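Local coordinates for malonyl acyl carrier protein transacylase (Streptococcus pneumoniae, PDB 3IM8) that probably transfers the malonyl group from malonyl-CoA to holo acyl carrier protein, supplying malonyl units for fatty acid synthesis, at residues Asp21-Tyr26 with Glu31-Ala36; Val252-Ser257 with Lys276-Phe281. All coordinates share one frame; numbering follows the deposited sequence.

Interaction 1 of 2, residues Asp21-Tyr26 with Glu31-Ala36; sequences DFYDQY and ETIDRA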
ATOM      1  N   ASP A  21     -12.475 -17.832  -3.489  1.00 21.66           N
ATOM      2  CA  ASP A  21     -11.942 -19.204  -3.645  1.00 22.73           C
ATOM      3  C   ASP A  21     -11.240 -19.713  -2.357  1.00 23.20           C
ATOM      4  O   ASP A  21     -11.581 -20.795  -1.804  1.00 24.65           O
ATOM      5  CB  ASP A  21     -11.045 -19.318  -4.900  1.00 23.83           C
ATOM      6  CG  ASP A  21      -9.911 -18.262  -4.970  1.00 23.19           C
ATOM      7  OD1 ASP A  21      -9.771 -17.391  -4.103  1.00 21.42           O
ATOM      8  OD2 ASP A  21      -9.138 -18.295  -5.949  1.00 24.25           O
ATOM      9  N   PHE A  22     -10.303 -18.921  -1.851  1.00 22.32           N
ATOM     10  CA  PHE A  22      -9.611 -19.256  -0.608  1.00 22.51           C
ATOM     11  C   PHE A  22     -10.592 -19.368   0.541  1.00 23.62           C
ATOM     12  O   PHE A  22     -10.448 -20.275   1.351  1.00 24.63           O
ATOM     13  CB  PHE A  22      -8.566 -18.212  -0.258  1.00 20.97           C
ATOM     14  CG  PHE A  22      -7.418 -18.165  -1.209  1.00 23.78           C
ATOM     15  CD1 PHE A  22      -7.000 -19.320  -1.904  1.00 22.30           C
ATOM     16  CD2 PHE A  22      -6.698 -16.972  -1.393  1.00 22.21           C
ATOM     17  CE1 PHE A  22      -5.890 -19.254  -2.752  1.00 22.87           C
ATOM     18  CE2 PHE A  22      -5.588 -16.922  -2.252  1.00 23.08           C
ATOM     19  CZ  PHE A  22      -5.202 -18.050  -2.930  1.00 23.49           C
ATOM     20  N   TYR A  23     -11.581 -18.462   0.602  1.00 23.55           N
ATOM     21  CA  TYR A  23     -12.545 -18.382   1.714  1.00 24.66           C
ATOM     22  C   TYR A  23     -13.368 -19.657   1.934  1.00 25.42           C
ATOM     23  O   TYR A  23     -13.511 -20.117   3.089  1.00 25.84           O
ATOM     24  CB  TYR A  23     -13.465 -17.133   1.582  1.00 24.39           C
ATOM     25  CG  TYR A  23     -14.592 -16.961   2.622  1.00 22.91           C
ATOM     26  CD1 TYR A  23     -14.452 -16.042   3.679  1.00 20.03           C
ATOM     27  CD2 TYR A  23     -15.820 -17.669   2.511  1.00 22.96           C
ATOM     28  CE1 TYR A  23     -15.467 -15.842   4.617  1.00 19.81           C
ATOM     29  CE2 TYR A  23     -16.879 -17.474   3.471  1.00 19.47           C
ATOM     30  CZ  TYR A  23     -16.665 -16.554   4.491  1.00 19.30           C
ATOM     31  OH  TYR A  23     -17.588 -16.334   5.410  1.00 20.77           O
ATOM     32  N   ASP A  24     -13.891 -20.211   0.842  1.00 25.66           N
ATOM     33  CA  ASP A  24     -14.664 -21.437   0.867  1.00 26.23           C
ATOM     34  C   ASP A  24     -13.811 -22.689   1.157  1.00 27.48           C
ATOM     35  O   ASP A  24     -14.269 -23.650   1.825  1.00 27.62           O
ATOM     36  CB  ASP A  24     -15.400 -21.580  -0.460  1.00 26.34           C
ATOM     37  CG  ASP A  24     -16.500 -20.574  -0.606  1.00 25.42           C
ATOM     38  OD1 ASP A  24     -17.222 -20.346   0.365  1.00 27.35           O
ATOM     39  OD2 ASP A  24     -16.666 -20.011  -1.687  1.00 24.27           O
ATOM     40  N   GLN A  25     -12.566 -22.652   0.690  1.00 27.78           N
ATOM     41  CA  GLN A  25     -11.677 -23.812   0.706  1.00 28.74           C
ATOM     42  C   GLN A  25     -10.828 -23.948   1.971  1.00 27.83           C
ATOM     43  O   GLN A  25     -10.499 -25.049   2.365  1.00 28.38           O
ATOM     44  CB  GLN A  25     -10.727 -23.777  -0.472  1.00 28.56           C
ATOM     45  CG  GLN A  25      -9.748 -24.920  -0.400  1.00 33.27           C
ATOM     46  CD  GLN A  25      -9.320 -25.341  -1.741  1.00 37.76           C
ATOM     47  OE1 GLN A  25      -9.558 -24.640  -2.719  1.00 39.36           O
ATOM     48  NE2 GLN A  25      -8.676 -26.498  -1.824  1.00 41.24           N
ATOM     49  N   TYR A  26     -10.433 -22.825   2.557  1.00 26.89           N
ATOM     50  CA  TYR A  26      -9.503 -22.808   3.667  1.00 25.95           C
ATOM     51  C   TYR A  26     -10.106 -22.189   4.941  1.00 25.46           C
ATOM     52  O   TYR A  26     -10.339 -20.988   4.985  1.00 25.74           O
ATOM     53  CB  TYR A  26      -8.234 -22.066   3.208  1.00 25.96           C
ATOM     54  CG  TYR A  26      -7.473 -22.782   2.105  1.00 25.01           C
ATOM     55  CD1 TYR A  26      -6.643 -23.873   2.385  1.00 25.12           C
ATOM     56  CD2 TYR A  26      -7.573 -22.376   0.787  1.00 25.69           C
ATOM     57  CE1 TYR A  26      -5.971 -24.543   1.374  1.00 24.64           C
ATOM     58  CE2 TYR A  26      -6.860 -23.054  -0.231  1.00 23.76           C
ATOM     59  CZ  TYR A  26      -6.088 -24.124   0.087  1.00 24.02           C
ATOM     60  OH  TYR A  26      -5.393 -24.770  -0.914  1.00 28.85           O
ATOM     61  N   GLU A  31     -12.223 -17.850   8.729  1.00 25.51           N
ATOM     62  CA  GLU A  31     -12.040 -17.285  10.051  1.00 25.45           C
ATOM     63  C   GLU A  31     -11.513 -15.863   9.967  1.00 24.68           C
ATOM     64  O   GLU A  31     -12.071 -14.981  10.581  1.00 24.82           O
ATOM     65  CB  GLU A  31     -11.068 -18.139  10.899  1.00 26.82           C
ATOM     66  CG  GLU A  31     -10.646 -17.489  12.252  1.00 29.94           C
ATOM     67  CD  GLU A  31     -11.698 -17.633  13.405  1.00 32.52           C
ATOM     68  OE1 GLU A  31     -11.462 -17.043  14.467  1.00 30.14           O
ATOM     69  OE2 GLU A  31     -12.739 -18.330  13.248  1.00 36.02           O
ATOM     70  N   THR A  32     -10.438 -15.616   9.204  1.00 23.92           N
ATOM     71  CA  THR A  32      -9.893 -14.245   9.118  1.00 21.49           C
ATOM     72  C   THR A  32     -10.948 -13.199   8.620  1.00 21.86           C
ATOM     73  O   THR A  32     -11.091 -12.102   9.191  1.00 21.67           O
ATOM     74  CB  THR A  32      -8.542 -14.212   8.268  1.00 21.85           C
ATOM     75  OG1 THR A  32      -7.589 -15.077   8.899  1.00 23.33           O
ATOM     76  CG2 THR A  32      -7.921 -12.782   8.147  1.00 18.73           C
ATOM     77  N   ILE A  33     -11.683 -13.525   7.553  1.00 21.54           N
ATOM     78  CA  ILE A  33     -12.671 -12.580   6.995  1.00 21.68           C
ATOM     79  C   ILE A  33     -13.851 -12.377   7.955  1.00 21.67           C
ATOM     80  O   ILE A  33     -14.291 -11.251   8.119  1.00 20.89           O
ATOM     81  CB  ILE A  33     -13.178 -13.006   5.536  1.00 21.54           C
ATOM     82  CG1 ILE A  33     -12.016 -13.069   4.540  1.00 20.64           C
ATOM     83  CG2 ILE A  33     -14.223 -12.035   4.964  1.00 22.16           C
ATOM     84  CD1 ILE A  33     -11.222 -11.767   4.416  1.00 21.19           C
ATOM     85  N   ASP A  34     -14.387 -13.463   8.537  1.00 22.73           N
ATOM     86  CA  ASP A  34     -15.525 -13.354   9.490  1.00 23.32           C
ATOM     87  C   ASP A  34     -15.126 -12.593  10.771  1.00 23.80           C
ATOM     88  O   ASP A  34     -15.888 -11.774  11.268  1.00 24.98           O
ATOM     89  CB  ASP A  34     -16.177 -14.714   9.825  1.00 23.62           C
ATOM     90  CG  ASP A  34     -16.706 -15.476   8.563  1.00 25.30           C
ATOM     91  OD1 ASP A  34     -16.629 -14.961   7.402  1.00 26.22           O
ATOM     92  OD2 ASP A  34     -17.220 -16.609   8.744  1.00 26.03           O
ATOM     93  N   ARG A  35     -13.905 -12.787  11.246  1.00 24.19           N
ATOM     94  CA  ARG A  35     -13.353 -11.906  12.286  1.00 25.40           C
ATOM     95  C   ARG A  35     -13.360 -10.410  11.900  1.00 25.53           C
ATOM     96  O   ARG A  35     -13.641  -9.562  12.730  1.00 25.70           O
ATOM     97  CB  ARG A  35     -11.937 -12.337  12.635  1.00 25.53           C
ATOM     98  CG  ARG A  35     -11.760 -12.484  14.052  1.00 29.64           C
ATOM     99  CD  ARG A  35     -12.456 -13.761  14.538  1.00 36.95           C
ATOM    100  NE  ARG A  35     -12.771 -13.687  15.962  1.00 41.83           N
ATOM    101  CZ  ARG A  35     -12.705 -14.702  16.829  1.00 44.87           C
ATOM    102  NH1 ARG A  35     -13.004 -14.471  18.098  1.00 44.59           N
ATOM    103  NH2 ARG A  35     -12.329 -15.938  16.459  1.00 45.64           N
ATOM    104  N   ALA A  36     -13.053 -10.076  10.638  1.00 25.94           N
ATOM    105  CA  ALA A  36     -13.038  -8.675  10.263  1.00 26.40           C
ATOM    106  C   ALA A  36     -14.486  -8.209  10.207  1.00 26.66           C
ATOM    107  O   ALA A  36     -14.790  -7.086  10.563  1.00 26.89           O
ATOM    108  CB  ALA A  36     -12.338  -8.483   8.925  1.00 26.13           C
TER
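Tyr23 reaches from helix 20-25 across to Ile33 and Asp34 on helix 27-40, joining two consecutive helices at a junction where Tyr26 leaves the first helix and occupies the N-cap position of the second. The apolar part of the contact is an edge approach. Ile33 CB lies close to the plane of the Tyr23 ring and meets its rim, 3.8 Å from Tyr23 CE1. CG1 and CG2 of Ile33 flank this point, passing near Tyr23 CD1 and Tyr23 CE1 respectively. The phenol can span the gap because Tyr23 CG stands anti to the backbone N (chi1 176°), which directs the ring at the second helix.

The polar part is carried by the phenol oxygen. Tyr23 OH donates a hydrogen bond of 2.6 Å to Asp34 OD1, which accepts it on its syn lone pair. Ring and carboxylate are turned 55° against each other, and the two side chains cross at about a right angle. Asp34 OD2 forms a salt bridge with Lys30, one helical turn back, so the carboxylate is held at both oxygens; the lysine also makes a weak hydrogen bond to Tyr23 OH, and its charge probably helps to stabilise the carboxylate as an anion. Arg45 of helix 44-50 packs against both Tyr23 and Ile33. In the backbone, the last turn before the junction is closed by Tyr26 N donating to Phe22 O at 2.8 Å.

Interaction 2 of 2, residues Val252-Ser257 with Lys276-Phe281; sequences VRFYES and KVLSGF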
ATOM      1  N   VAL A 252       5.487   7.759  -0.476  1.00 22.55           N
ATOM      2  CA  VAL A 252       5.812   6.322  -0.372  1.00 22.79           C
ATOM      3  C   VAL A 252       7.043   5.931  -1.228  1.00 22.65           C
ATOM      4  O   VAL A 252       7.083   6.077  -2.442  1.00 22.65           O
ATOM      5  CB  VAL A 252       4.597   5.467  -0.733  1.00 22.95           C
ATOM      6  CG1 VAL A 252       4.950   3.965  -0.727  1.00 23.14           C
ATOM      7  CG2 VAL A 252       3.437   5.740   0.225  1.00 22.83           C
ATOM      8  N   ARG A 253       8.068   5.445  -0.566  1.00 23.35           N
ATOM      9  CA  ARG A 253       9.363   5.263  -1.212  1.00 23.64           C
ATOM     10  C   ARG A 253       9.562   3.768  -1.399  1.00 23.73           C
ATOM     11  O   ARG A 253      10.232   3.095  -0.587  1.00 23.69           O
ATOM     12  CB  ARG A 253      10.489   5.924  -0.397  1.00 23.41           C
ATOM     13  CG  ARG A 253      10.370   7.420  -0.339  1.00 24.70           C
ATOM     14  CD  ARG A 253      11.529   8.067   0.467  1.00 26.62           C
ATOM     15  NE  ARG A 253      11.425   9.535   0.438  1.00 27.72           N
ATOM     16  CZ  ARG A 253      11.895  10.337  -0.540  1.00 29.05           C
ATOM     17  NH1 ARG A 253      12.544   9.850  -1.611  1.00 27.97           N
ATOM     18  NH2 ARG A 253      11.705  11.652  -0.451  1.00 26.78           N
ATOM     19  N   PHE A 254       8.934   3.247  -2.462  1.00 23.05           N
ATOM     20  CA  PHE A 254       8.909   1.802  -2.670  1.00 22.94           C
ATOM     21  C   PHE A 254      10.279   1.243  -3.100  1.00 22.64           C
ATOM     22  O   PHE A 254      10.762   0.312  -2.470  1.00 22.66           O
ATOM     23  CB  PHE A 254       7.784   1.365  -3.647  1.00 21.82           C
ATOM     24  CG  PHE A 254       7.632  -0.147  -3.755  1.00 21.64           C
ATOM     25  CD1 PHE A 254       8.090  -0.823  -4.889  1.00 20.30           C
ATOM     26  CD2 PHE A 254       7.051  -0.883  -2.705  1.00 21.48           C
ATOM     27  CE1 PHE A 254       7.960  -2.186  -5.007  1.00 19.23           C
ATOM     28  CE2 PHE A 254       6.936  -2.284  -2.772  1.00 20.96           C
ATOM     29  CZ  PHE A 254       7.386  -2.949  -3.941  1.00 21.19           C
ATOM     30  N   TYR A 255      10.908   1.809  -4.136  1.00 22.88           N
ATOM     31  CA  TYR A 255      12.147   1.180  -4.658  1.00 23.55           C
ATOM     32  C   TYR A 255      13.288   1.231  -3.667  1.00 24.23           C
ATOM     33  O   TYR A 255      14.076   0.295  -3.580  1.00 23.89           O
ATOM     34  CB  TYR A 255      12.562   1.686  -6.051  1.00 23.73           C
ATOM     35  CG  TYR A 255      12.900   3.163  -6.198  1.00 23.85           C
ATOM     36  CD1 TYR A 255      11.989   4.050  -6.784  1.00 24.51           C
ATOM     37  CD2 TYR A 255      14.154   3.662  -5.798  1.00 25.14           C
ATOM     38  CE1 TYR A 255      12.294   5.398  -6.959  1.00 25.60           C
ATOM     39  CE2 TYR A 255      14.474   5.004  -5.963  1.00 26.93           C
ATOM     40  CZ  TYR A 255      13.537   5.864  -6.549  1.00 26.74           C
ATOM     41  OH  TYR A 255      13.832   7.178  -6.716  1.00 27.44           O
ATOM     42  N   GLU A 256      13.343   2.321  -2.890  1.00 24.87           N
ATOM     43  CA  GLU A 256      14.354   2.434  -1.832  1.00 24.88           C
ATOM     44  C   GLU A 256      14.140   1.362  -0.799  1.00 23.36           C
ATOM     45  O   GLU A 256      15.111   0.794  -0.298  1.00 22.90           O
ATOM     46  CB  GLU A 256      14.252   3.773  -1.143  1.00 26.10           C
ATOM     47  CG  GLU A 256      14.740   4.922  -2.006  1.00 32.02           C
ATOM     48  CD  GLU A 256      14.280   6.232  -1.436  1.00 37.51           C
ATOM     49  OE1 GLU A 256      13.547   6.984  -2.181  1.00 39.81           O
ATOM     50  OE2 GLU A 256      14.616   6.445  -0.230  1.00 37.73           O
ATOM     51  N   SER A 257      12.872   1.098  -0.471  1.00 21.88           N
ATOM     52  CA  SER A 257      12.528   0.010   0.439  1.00 21.12           C
ATOM     53  C   SER A 257      12.962  -1.378  -0.095  1.00 21.63           C
ATOM     54  O   SER A 257      13.413  -2.227   0.683  1.00 21.40           O
ATOM     55  CB  SER A 257      11.025   0.021   0.747  1.00 20.86           C
ATOM     56  OG  SER A 257      10.682   1.266   1.310  1.00 20.40           O
ATOM     57  N   LYS A 276      -1.205  -7.888  -8.630  1.00 21.21           N
ATOM     58  CA  LYS A 276       0.208  -8.066  -8.880  1.00 22.16           C
ATOM     59  C   LYS A 276       0.941  -6.713  -9.164  1.00 22.47           C
ATOM     60  O   LYS A 276       1.908  -6.634  -9.936  1.00 23.64           O
ATOM     61  CB  LYS A 276       0.412  -9.134  -9.987  1.00 22.60           C
ATOM     62  CG  LYS A 276       0.040  -8.762 -11.416  1.00 23.07           C
ATOM     63  CD  LYS A 276       0.451  -9.894 -12.378  1.00 23.92           C
ATOM     64  CE  LYS A 276      -0.747 -10.345 -13.285  1.00 28.65           C
ATOM     65  NZ  LYS A 276      -0.725  -9.617 -14.576  1.00 31.18           N
ATOM     66  N   VAL A 277       0.513  -5.654  -8.481  1.00 22.53           N
ATOM     67  CA  VAL A 277       1.096  -4.313  -8.713  1.00 22.62           C
ATOM     68  C   VAL A 277       2.577  -4.221  -8.223  1.00 22.11           C
ATOM     69  O   VAL A 277       3.423  -3.711  -8.933  1.00 22.31           O
ATOM     70  CB  VAL A 277       0.253  -3.160  -8.078  1.00 22.47           C
ATOM     71  CG1 VAL A 277       0.977  -1.788  -8.281  1.00 20.86           C
ATOM     72  CG2 VAL A 277      -1.210  -3.126  -8.635  1.00 23.64           C
ATOM     73  N   LEU A 278       2.862  -4.679  -7.003  1.00 21.44           N
ATOM     74  CA  LEU A 278       4.225  -4.614  -6.484  1.00 21.49           C
ATOM     75  C   LEU A 278       5.190  -5.477  -7.280  1.00 22.74           C
ATOM     76  O   LEU A 278       6.360  -5.064  -7.524  1.00 23.93           O
ATOM     77  CB  LEU A 278       4.277  -4.939  -4.981  1.00 20.11           C
ATOM     78  CG  LEU A 278       3.290  -4.084  -4.181  1.00 19.87           C
ATOM     79  CD1 LEU A 278       3.325  -4.341  -2.623  1.00 16.22           C
ATOM     80  CD2 LEU A 278       3.453  -2.539  -4.454  1.00 19.45           C
ATOM     81  N   SER A 279       4.734  -6.672  -7.667  1.00 23.49           N
ATOM     82  CA  SER A 279       5.531  -7.529  -8.570  1.00 25.58           C
ATOM     83  C   SER A 279       5.987  -6.816  -9.839  1.00 25.15           C
ATOM     84  O   SER A 279       7.153  -6.882 -10.176  1.00 26.06           O
ATOM     85  CB  SER A 279       4.773  -8.801  -8.957  1.00 24.94           C
ATOM     86  OG  SER A 279       4.390  -9.491  -7.794  1.00 26.13           O
ATOM     87  N   GLY A 280       5.070  -6.144 -10.536  1.00 26.23           N
ATOM     88  CA  GLY A 280       5.426  -5.267 -11.674  1.00 26.31           C
ATOM     89  C   GLY A 280       6.543  -4.244 -11.403  1.00 26.40           C
ATOM     90  O   GLY A 280       7.388  -4.026 -12.257  1.00 27.57           O
ATOM     91  N   PHE A 281       6.510  -3.601 -10.229  1.00 26.33           N
ATOM     92  CA  PHE A 281       7.534  -2.672  -9.750  1.00 25.95           C
ATOM     93  C   PHE A 281       8.870  -3.385  -9.486  1.00 26.05           C
ATOM     94  O   PHE A 281       9.886  -2.941  -9.955  1.00 25.22           O
ATOM     95  CB  PHE A 281       7.094  -1.944  -8.450  1.00 26.07           C
ATOM     96  CG  PHE A 281       5.859  -1.040  -8.586  1.00 25.96           C
ATOM     97  CD1 PHE A 281       5.140  -0.700  -7.464  1.00 25.59           C
ATOM     98  CD2 PHE A 281       5.453  -0.509  -9.806  1.00 27.31           C
ATOM     99  CE1 PHE A 281       4.035   0.124  -7.539  1.00 25.19           C
ATOM    100  CE2 PHE A 281       4.354   0.355  -9.879  1.00 27.82           C
ATOM    101  CZ  PHE A 281       3.635   0.637  -8.741  1.00 25.88           C
TER
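Phe254 lays its ring against Leu278 and Phe281, which both approach from the same side and sit nearly one turn apart on helix 277-285. Leu278 sends its CD2 methyl over one face of the Phe254 ring, 4.2 Å from the ring centroid and 26° off the normal, a CH-pi contact. Its CB touches the far end of the same ring, 3.8 Å from Phe254 CZ. The closest approach is made by Phe281 CB, 3.6 Å from Phe254 CE1. The two phenyl rings meet obliquely, with centroids 5.7 Å apart and planes at 59°. With chi1 at -173° the Phe254 side chain swings to the side opposite its own N, and its ring extends from the first turn of its helix toward the neighbouring one.

That turn begins at Arg253, the N-cap residue, whose carbonyl O accepts a 2.7 Å hydrogen bond from Ser257 OG. Arg253 NH1 also pairs with Glu256 OE1 in a salt bridge lying near the guanidinium plane. On the other helix, Glu271 anchors the start by accepting hydrogen bonds from Leu278 N and Ser279 OG. Further out, Val282 and Ile285 extend the apolar packing on Phe254, and Phe281 rests on Asn160 and Thr161. Because strand 252-253 is an edge strand of the mixed sheet while helix 277-285 follows a strand of the parallel sheet, the contact lies where the ferredoxin-like and hydrolase-like subdomains of the acyltransferase fold meet.

Going from the N terminus, interaction 1 comes first of the two and closes a loop of only four helical residues, fastening helix 20-25 to helix 27-40 at the periphery. More than two hundred residues later, interaction 2 closes a loop of eighteen residues, which contains the rest of helix 254-263 and strand 268-272 of the parallel sheet; it ties the start of helix 254-263, next to the mixed sheet, to helix 277-285, which follows that strand. The two contacts are in series, neither nesting nor crossing, their centres about 27 Å apart. Interaction 1 is remote from the predicted active-site residues; in interaction 2 the Leu278 side chain is about 9 Å from that of Ser90.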